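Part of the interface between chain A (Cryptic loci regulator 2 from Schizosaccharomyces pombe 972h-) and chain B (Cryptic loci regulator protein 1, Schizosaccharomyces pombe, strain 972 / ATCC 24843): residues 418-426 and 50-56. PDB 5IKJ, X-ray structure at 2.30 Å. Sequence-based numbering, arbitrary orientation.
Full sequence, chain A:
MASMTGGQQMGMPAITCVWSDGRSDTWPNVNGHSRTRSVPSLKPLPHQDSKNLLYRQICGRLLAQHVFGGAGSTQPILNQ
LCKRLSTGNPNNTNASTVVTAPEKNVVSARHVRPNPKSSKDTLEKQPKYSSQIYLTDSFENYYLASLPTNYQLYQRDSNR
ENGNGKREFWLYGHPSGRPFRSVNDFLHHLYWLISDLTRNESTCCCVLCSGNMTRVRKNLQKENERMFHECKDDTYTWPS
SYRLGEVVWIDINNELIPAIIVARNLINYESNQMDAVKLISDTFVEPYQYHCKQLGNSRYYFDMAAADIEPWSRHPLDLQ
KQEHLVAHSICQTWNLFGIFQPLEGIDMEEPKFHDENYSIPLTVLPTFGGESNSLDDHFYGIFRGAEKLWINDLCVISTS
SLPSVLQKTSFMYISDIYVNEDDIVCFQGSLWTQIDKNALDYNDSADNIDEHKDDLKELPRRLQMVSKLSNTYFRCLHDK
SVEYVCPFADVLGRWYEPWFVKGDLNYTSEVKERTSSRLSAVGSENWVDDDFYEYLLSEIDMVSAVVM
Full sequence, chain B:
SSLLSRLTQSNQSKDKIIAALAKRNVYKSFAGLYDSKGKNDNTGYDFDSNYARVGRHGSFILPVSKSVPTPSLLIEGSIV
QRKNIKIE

Chain A, residues 418-426: YVNEDDIVC
Chain B 50-56: NYARVGR

A single residue of an otherwise irregular segment, R53(B), supplies its backbone N and O to both hydrogen bonds across this contact: it docks on the hairpin of Cryptic loci regulator 2 through one isolated beta bridge, with I424(A) as its partner at a CA-CA distance of 5.0 Å. The principle illustrated is that an extended residue can satisfy both its backbone N and O against a neighbouring edge without belonging to a strand. R53(B) N donates to D423(A) O at 2.8 Å, with an N-H...O angle of 142°, and V425(A) N donates to R53(B) O at 3.1 Å and a straighter 169°. The two chains run in the same direction, D423(A), I424(A) and V425(A) lying nearest A52(B), R53(B) and V54(B). Phi/psi values of -98/134 at I424(A) and -135/157 at R53(B) keep both extended, and two CA-H...O contacts supplement the bridge: A52(B) CA to D423(A) O, 3.4 Å, and I424(A) CA to R53(B) O, 3.6 Å.

The receiving edge is shaped by a type I turn from N420(A) to D423(A), with E421(A) at -79/-9 and D422(A) at -90/13, closed by D423(A) N to N420(A) O at 3.1 Å. D423(A) then adopts positive phi (68/20). The N420(A) side chain (chi1 p) braces the loop from within: its OD1 accepts from I424(A) N at 2.9 Å and, weakly, from D422(A) N at 2.9 Å. Beyond the turn, N420(A) N bonds I424(A) O at 3.0 Å, while Y418(A) and C426(A) pair reciprocally, N to O, at 3.2 Å from Y418(A) N and 2.7 Å from C426(A) N.

Side chains add contacts around this pairing. A52(B), at -54/141, sets its CB 4.0 Å from V419(A) CG2 and 3.8 Å from V425(A) CG2; both valines are t, and the small methyl is buried. R53(B) is chi1 p and then t, t, with chi4 96°; its CA-to-CB bond runs sideways, but the end of the side chain comes nearer the turn. I424(A), m and t, places CG1 over one face of the guanidinium, 3.7 Å from R53(B) CZ, and D422(A) O lies 3.4 Å from R53(B) NH2. D423(A), chi1 m, points toward the partner, its CB 3.6 Å from Y51(B) O.

After V54(B), at -63/-41 with its CA-to-CB bond pointing away, G55(B) takes 105/-167. A CB there would jam against the preceding carbonyl O and lie 3.1 Å from I424(A) CG2; without one, G55(B) CA sits 3.9 Å from that methyl.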

# COMPACT_ATOMS: atom_id res chain seq x y z
N TYR A 418 -8.46 11.55 8.41
CA TYR A 418 -8.37 12.88 7.82
C TYR A 418 -8.20 13.93 8.90
O TYR A 418 -8.53 13.71 10.07
CB TYR A 418 -9.61 13.19 6.97
CG TYR A 418 -10.91 13.20 7.76
CD1 TYR A 418 -11.64 12.04 7.94
CD2 TYR A 418 -11.40 14.38 8.30
CE1 TYR A 418 -12.83 12.04 8.65
CE2 TYR A 418 -12.59 14.39 9.02
CZ TYR A 418 -13.30 13.22 9.19
OH TYR A 418 -14.47 13.23 9.90
N VAL A 419 -7.68 15.08 8.48
CA VAL A 419 -7.57 16.26 9.32
C VAL A 419 -8.73 17.18 8.96
O VAL A 419 -8.82 17.67 7.83
CB VAL A 419 -6.22 16.97 9.12
CG1 VAL A 419 -6.12 18.20 10.00
CG2 VAL A 419 -5.07 16.01 9.40
N ASN A 420 -9.63 17.40 9.92
CA ASN A 420 -10.80 18.23 9.66
C ASN A 420 -10.36 19.69 9.56
O ASN A 420 -9.17 20.02 9.57
CB ASN A 420 -11.86 18.00 10.74
CG ASN A 420 -11.42 18.48 12.11
OD1 ASN A 420 -10.44 19.21 12.25
ND2 ASN A 420 -12.16 18.08 13.14
N GLU A 421 -11.33 20.60 9.46
CA GLU A 421 -11.02 22.01 9.30
C GLU A 421 -10.63 22.69 10.61
O GLU A 421 -10.19 23.84 10.58
CB GLU A 421 -12.20 22.74 8.65
CG GLU A 421 -13.59 22.44 9.22
CD GLU A 421 -14.70 22.91 8.29
OE1 GLU A 421 -14.40 23.63 7.32
OE2 GLU A 421 -15.87 22.56 8.54
N ASP A 422 -10.78 22.01 11.75
CA ASP A 422 -10.20 22.46 13.00
C ASP A 422 -8.80 21.90 13.22
O ASP A 422 -8.27 21.99 14.34
CB ASP A 422 -11.09 22.07 14.18
CG ASP A 422 -12.48 22.66 14.08
OD1 ASP A 422 -12.64 23.70 13.41
OD2 ASP A 422 -13.42 22.09 14.68
N ASP A 423 -8.19 21.32 12.19
CA ASP A 423 -6.84 20.76 12.23
C ASP A 423 -6.74 19.53 13.12
O ASP A 423 -5.64 19.16 13.54
CB ASP A 423 -5.82 21.81 12.69
CG ASP A 423 -5.69 22.97 11.73
OD1 ASP A 423 -5.98 22.77 10.53
OD2 ASP A 423 -5.29 24.07 12.16
N ILE A 424 -7.85 18.86 13.41
CA ILE A 424 -7.88 17.71 14.30
C ILE A 424 -7.86 16.44 13.46
O ILE A 424 -8.60 16.33 12.47
CB ILE A 424 -9.11 17.75 15.22
CG1 ILE A 424 -9.02 18.97 16.15
CG2 ILE A 424 -9.22 16.46 16.04
CD1 ILE A 424 -10.23 19.17 17.04
N VAL A 425 -7.01 15.49 13.84
CA VAL A 425 -6.97 14.19 13.18
C VAL A 425 -8.18 13.38 13.61
O VAL A 425 -8.40 13.16 14.81
CB VAL A 425 -5.66 13.45 13.50
CG1 VAL A 425 -5.63 12.08 12.85
CG2 VAL A 425 -4.45 14.28 13.07
N CYS A 426 -8.98 12.94 12.65
CA CYS A 426 -10.21 12.20 12.92
C CYS A 426 -10.14 10.81 12.32
O CYS A 426 -9.66 10.63 11.19
CB CYS A 426 -11.44 12.93 12.36
SG CYS A 426 -11.63 14.62 12.93
N ASN B 50 3.42 22.16 9.46
CA ASN B 50 2.36 21.19 9.69
C ASN B 50 1.52 21.63 10.88
O ASN B 50 2.02 22.25 11.82
CB ASN B 50 2.95 19.79 9.92
CG ASN B 50 1.90 18.70 9.85
OD1 ASN B 50 1.55 18.09 10.86
ND2 ASN B 50 1.39 18.45 8.65
N TYR B 51 0.22 21.29 10.84
CA TYR B 51 -0.74 21.78 11.82
C TYR B 51 -1.64 20.72 12.43
O TYR B 51 -2.39 21.05 13.35
CB TYR B 51 -1.63 22.86 11.19
CG TYR B 51 -0.88 23.75 10.23
CD1 TYR B 51 0.07 24.65 10.69
CD2 TYR B 51 -1.13 23.69 8.87
CE1 TYR B 51 0.76 25.45 9.82
CE2 TYR B 51 -0.44 24.50 7.99
CZ TYR B 51 0.51 25.38 8.47
OH TYR B 51 1.20 26.19 7.61
N ALA B 52 -1.61 19.48 11.94
CA ALA B 52 -2.45 18.44 12.52
C ALA B 52 -2.22 18.35 14.02
O ALA B 52 -1.10 18.49 14.50
CB ALA B 52 -2.15 17.09 11.86
N ARG B 53 -3.31 18.14 14.75
CA ARG B 53 -3.24 18.00 16.19
C ARG B 53 -4.09 16.82 16.65
O ARG B 53 -5.01 16.40 15.96
CB ARG B 53 -3.59 19.29 16.92
CG ARG B 53 -4.90 19.94 16.56
CD ARG B 53 -5.03 21.25 17.32
NE ARG B 53 -6.32 21.91 17.12
CZ ARG B 53 -7.34 21.79 17.96
NH1 ARG B 53 -7.23 21.04 19.04
NH2 ARG B 53 -8.47 22.43 17.71
N VAL B 54 -3.76 16.30 17.82
CA VAL B 54 -4.41 15.13 18.39
C VAL B 54 -5.89 15.25 18.71
O VAL B 54 -6.64 14.31 18.49
CB VAL B 54 -3.65 14.68 19.66
CG1 VAL B 54 -4.33 13.51 20.34
CG2 VAL B 54 -2.23 14.31 19.28
N GLY B 55 -6.31 16.38 19.24
CA GLY B 55 -7.71 16.54 19.59
C GLY B 55 -7.92 16.46 21.08
O GLY B 55 -6.97 16.52 21.85
N ARG B 56 -9.17 16.32 21.49
CA ARG B 56 -9.50 16.28 22.91
C ARG B 56 -9.93 14.87 23.31
O ARG B 56 -10.84 14.29 22.71
CB ARG B 56 -10.61 17.27 23.25
CG ARG B 56 -10.96 17.29 24.73
CD ARG B 56 -11.76 18.52 25.13
NE ARG B 56 -11.13 19.77 24.72
CZ ARG B 56 -9.98 20.24 25.20
NH1 ARG B 56 -9.30 19.55 26.11
NH2 ARG B 56 -9.50 21.39 24.76